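Local coordinates for protein putative polysaccharide binding proteins (DUF1812) (Bacteroides thetaiotaomicron VPI-5482, PDB 3GF8) that is an outer-membrane lipoprotein of the FimB/Mfa2 family that probably takes part in anchoring or assembling fimbriae, at residues 22-27 / 260-265. Sequence-based numbering, arbitrary orientation.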
ATOM      1  N   TYR A  22       2.371   0.124  14.294  1.00 25.08           N
ATOM      2  CA  TYR A  22       1.598   0.506  13.142  1.00 24.58           C
ATOM      3  C   TYR A  22       0.478   1.430  13.583  1.00 27.12           C
ATOM      4  O   TYR A  22      -0.679   1.000  13.707  1.00 26.74           O
ATOM      5  CB  TYR A  22       1.040  -0.730  12.385  1.00 25.31           C
ATOM      6  CG  TYR A  22       0.102  -0.361  11.268  1.00 24.42           C
ATOM      7  CD1 TYR A  22       0.396   0.688  10.375  1.00 22.56           C
ATOM      8  CD2 TYR A  22      -1.107  -1.012  11.120  1.00 28.37           C
ATOM      9  CE1 TYR A  22      -0.523   1.044   9.342  1.00 24.72           C
ATOM     10  CE2 TYR A  22      -1.993  -0.668  10.115  1.00 25.09           C
ATOM     11  CZ  TYR A  22      -1.711   0.360   9.238  1.00 27.65           C
ATOM     12  OH  TYR A  22      -2.645   0.658   8.255  1.00 29.13           O
ATOM     13  N   ASP A  23       0.833   2.698  13.816  1.00 27.09           N
ATOM     14  CA  ASP A  23      -0.132   3.709  14.193  1.00 25.46           C
ATOM     15  C   ASP A  23      -0.293   4.760  13.130  1.00 28.44           C
ATOM     16  O   ASP A  23      -1.163   5.648  13.253  1.00 27.72           O
ATOM     17  CB  ASP A  23       0.217   4.362  15.539  1.00 26.50           C
ATOM     18  CG  ASP A  23       1.569   5.108  15.533  1.00 25.92           C
ATOM     19  OD1 ASP A  23       2.283   5.163  14.519  1.00 35.61           O
ATOM     20  OD2 ASP A  23       1.940   5.604  16.604  1.00 39.19           O
ATOM     21  N   TYR A  24       0.501   4.663  12.059  1.00 30.45           N
ATOM     22  CA  TYR A  24       0.346   5.599  10.915  1.00 30.46           C
ATOM     23  C   TYR A  24      -0.880   5.213  10.016  1.00 30.34           C
ATOM     24  O   TYR A  24      -0.750   4.761   8.877  1.00 30.01           O
ATOM     25  CB  TYR A  24       1.661   5.693  10.139  1.00 25.71           C
ATOM     26  CG  TYR A  24       1.839   6.961   9.348  1.00 29.53           C
ATOM     27  CD1 TYR A  24       1.922   8.189   9.973  1.00 33.92           C
ATOM     28  CD2 TYR A  24       1.960   6.933   7.976  1.00 30.25           C
ATOM     29  CE1 TYR A  24       2.095   9.349   9.252  1.00 28.96           C
ATOM     30  CE2 TYR A  24       2.131   8.090   7.244  1.00 25.78           C
ATOM     31  CZ  TYR A  24       2.213   9.294   7.895  1.00 28.61           C
ATOM     32  OH  TYR A  24       2.385  10.455   7.173  1.00 29.08           O
ATOM     33  N   ASN A  25      -2.077   5.418  10.562  1.00 30.67           N
ATOM     34  CA  ASN A  25      -3.319   5.028   9.915  1.00 28.19           C
ATOM     35  C   ASN A  25      -4.397   6.061  10.227  1.00 30.75           C
ATOM     36  O   ASN A  25      -4.122   6.998  10.969  1.00 28.84           O
ATOM     37  CB  ASN A  25      -3.750   3.636  10.365  1.00 24.98           C
ATOM     38  CG  ASN A  25      -3.804   3.486  11.865  1.00 27.11           C
ATOM     39  OD1 ASN A  25      -4.522   4.206  12.560  1.00 28.77           O
ATOM     40  ND2 ASN A  25      -3.023   2.539  12.383  1.00 23.64           N
HETATM   41  N   MSE A  26      -5.615   5.904   9.683  1.00 28.33           N
HETATM   42  CA  MSE A  26      -6.647   6.903   9.923  1.00 30.27           C
HETATM   43  C   MSE A  26      -7.232   6.820  11.327  1.00 31.25           C
HETATM   44  O   MSE A  26      -7.937   7.723  11.732  1.00 33.73           O
HETATM   45  CB  MSE A  26      -7.755   6.862   8.884  1.00 26.51           C
HETATM   46  CG  MSE A  26      -7.249   7.153   7.491  1.00 30.39           C
HETATM   47 SE   MSE A  26      -6.690   8.972   7.306  0.75 21.42          SE
HETATM   48  CE  MSE A  26      -8.504   9.679   7.064  1.00 25.61           C
ATOM     49  N   GLU A  27      -6.910   5.783  12.084  1.00 31.00           N
ATOM     50  CA  GLU A  27      -7.351   5.725  13.464  1.00 30.17           C
ATOM     51  C   GLU A  27      -6.291   6.341  14.375  1.00 32.09           C
ATOM     52  O   GLU A  27      -6.457   6.388  15.582  1.00 31.73           O
ATOM     53  CB  GLU A  27      -7.662   4.277  13.870  1.00 30.10           C
ATOM     54  CG  GLU A  27      -8.794   3.623  13.050  1.00 28.04           C
ATOM     55  N   TYR A 260      -2.461  11.432   3.689  1.00 27.64           N
ATOM     56  CA  TYR A 260      -3.740  10.746   3.558  1.00 27.04           C
ATOM     57  C   TYR A 260      -3.570   9.430   2.789  1.00 28.09           C
ATOM     58  O   TYR A 260      -4.049   8.372   3.206  1.00 28.39           O
ATOM     59  CB  TYR A 260      -4.746  11.615   2.845  1.00 25.51           C
ATOM     60  CG  TYR A 260      -6.055  10.926   2.579  1.00 27.56           C
ATOM     61  CD1 TYR A 260      -6.786  10.364   3.611  1.00 29.20           C
ATOM     62  CD2 TYR A 260      -6.580  10.855   1.287  1.00 29.16           C
ATOM     63  CE1 TYR A 260      -8.000   9.741   3.357  1.00 26.27           C
ATOM     64  CE2 TYR A 260      -7.800  10.269   1.035  1.00 31.33           C
ATOM     65  CZ  TYR A 260      -8.498   9.701   2.074  1.00 28.16           C
ATOM     66  OH  TYR A 260      -9.689   9.099   1.822  1.00 26.15           O
ATOM     67  N   LEU A 261      -2.866   9.496   1.670  1.00 28.73           N
ATOM     68  CA  LEU A 261      -2.621   8.292   0.871  1.00 29.53           C
ATOM     69  C   LEU A 261      -1.892   7.174   1.660  1.00 27.77           C
ATOM     70  O   LEU A 261      -2.171   5.975   1.472  1.00 29.09           O
ATOM     71  CB  LEU A 261      -1.842   8.645  -0.386  1.00 29.01           C
ATOM     72  CG  LEU A 261      -2.575   9.550  -1.381  1.00 28.51           C
ATOM     73  CD1 LEU A 261      -1.650   9.809  -2.611  1.00 28.61           C
ATOM     74  CD2 LEU A 261      -3.930   8.958  -1.763  1.00 20.19           C
ATOM     75  N   ASP A 262      -0.982   7.555   2.545  1.00 26.02           N
ATOM     76  CA  ASP A 262      -0.244   6.569   3.337  1.00 24.77           C
ATOM     77  C   ASP A 262      -1.078   6.055   4.468  1.00 23.04           C
ATOM     78  O   ASP A 262      -1.084   4.832   4.754  1.00 25.69           O
ATOM     79  CB  ASP A 262       1.024   7.150   3.948  1.00 27.78           C
ATOM     80  CG  ASP A 262       2.096   7.411   2.933  1.00 25.27           C
ATOM     81  OD1 ASP A 262       2.152   6.726   1.894  1.00 37.07           O
ATOM     82  OD2 ASP A 262       2.897   8.318   3.185  1.00 32.21           O
ATOM     83  N   ARG A 263      -1.780   6.965   5.126  1.00 20.22           N
ATOM     84  CA  ARG A 263      -2.541   6.589   6.318  1.00 23.56           C
ATOM     85  C   ARG A 263      -3.775   5.766   6.016  1.00 24.92           C
ATOM     86  O   ARG A 263      -4.131   4.882   6.780  1.00 26.23           O
ATOM     87  CB  ARG A 263      -2.980   7.826   7.094  1.00 25.28           C
ATOM     88  CG  ARG A 263      -1.987   8.325   8.106  1.00 26.90           C
ATOM     89  CD  ARG A 263      -2.653   9.419   8.922  1.00 35.84           C
ATOM     90  NE  ARG A 263      -1.685  10.184   9.682  1.00 35.88           N
ATOM     91  CZ  ARG A 263      -1.217   9.846  10.878  1.00 35.77           C
ATOM     92  NH1 ARG A 263      -1.626   8.744  11.515  1.00 27.86           N
ATOM     93  NH2 ARG A 263      -0.332  10.647  11.454  1.00 35.34           N
ATOM     94  N   GLN A 264      -4.456   6.098   4.922  1.00 25.84           N
ATOM     95  CA  GLN A 264      -5.672   5.403   4.528  1.00 25.19           C
ATOM     96  C   GLN A 264      -5.323   4.281   3.573  1.00 25.67           C
ATOM     97  O   GLN A 264      -4.656   4.513   2.552  1.00 24.25           O
ATOM     98  CB  GLN A 264      -6.634   6.391   3.833  1.00 25.96           C
ATOM     99  CG  GLN A 264      -8.004   5.802   3.445  1.00 27.10           C
ATOM    100  CD  GLN A 264      -8.653   5.038   4.598  1.00 28.33           C
ATOM    101  OE1 GLN A 264      -8.288   3.900   4.866  1.00 20.18           O
ATOM    102  NE2 GLN A 264      -9.602   5.668   5.283  1.00 17.78           N
ATOM    103  N   SER A 265      -5.778   3.070   3.865  1.00 23.93           N
ATOM    104  CA  SER A 265      -5.534   1.989   2.913  1.00 25.79           C
ATOM    105  C   SER A 265      -6.773   1.254   2.436  1.00 26.53           C
ATOM    106  O   SER A 265      -6.663   0.283   1.675  1.00 23.57           O
ATOM    107  CB  SER A 265      -4.488   1.009   3.482  1.00 28.35           C
ATOM    108  OG  SER A 265      -3.283   1.697   3.767  1.00 21.82           O
TER
HETATM  109  O   HOH W   1      -3.462   2.396   6.210  1.00 28.89           O
HETATM  110  O   HOH W   2       0.042   8.625  14.233  1.00 41.76           O
HETATM  111  O   HOH W   3       0.353   3.718   6.662  1.00 24.96           O
HETATM  112  O   HOH W   4       3.125  10.346   4.838  1.00 29.56           O
HETATM  113  O   HOH W   5      -6.669   3.588   8.492  1.00 32.43           O
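D23 O lies 3.6 Å from R263 NH1, near the guanidinium plane, where the loop first meets the end of helix 257-263. At Y24, the centre of an inverse gamma turn, CG stands anti to the backbone N, and the ring lies against R263. R263 CG sits 4.0 Å from the Y24 ring centroid, only 4° off its normal, which fits a CH-pi contact. Further along, R263 NH2 is 3.5 Å from Y24 CE1, and guanidinium and ring planes are 41° apart. D262 CB touches the ring edge at Y24 CE2, and a water joins Y24 OH to D262 OD2, while D262 OD1 is hydrogen-bonded to Q258 and salt-bridged to R216. N25 O accepts a direct hydrogen bond from R263 NH1, 3.1 Å long, bent to 156° at the hydrogen and close to the guanidinium plane; R263 NE is salt-bridged to E259. An alanine in place of R263 would probably leave N25 O without this donor, E259 without this salt bridge and one Y24 face without its cover. N25 CA also approaches R263 O at 3.2 Å in a CA-H...O contact. Selenomethionine M26, bent at chi2 and chi3, brings SE to the Y260 ring edge, with M26 CE 3.7 Å from Y260 CE1. This Met-aromatic contact and the arginine-tyrosine packing join the loop after strand 16-21 to the helix preceding strand 266-273 in a fimbrillin-superfamily beta fold.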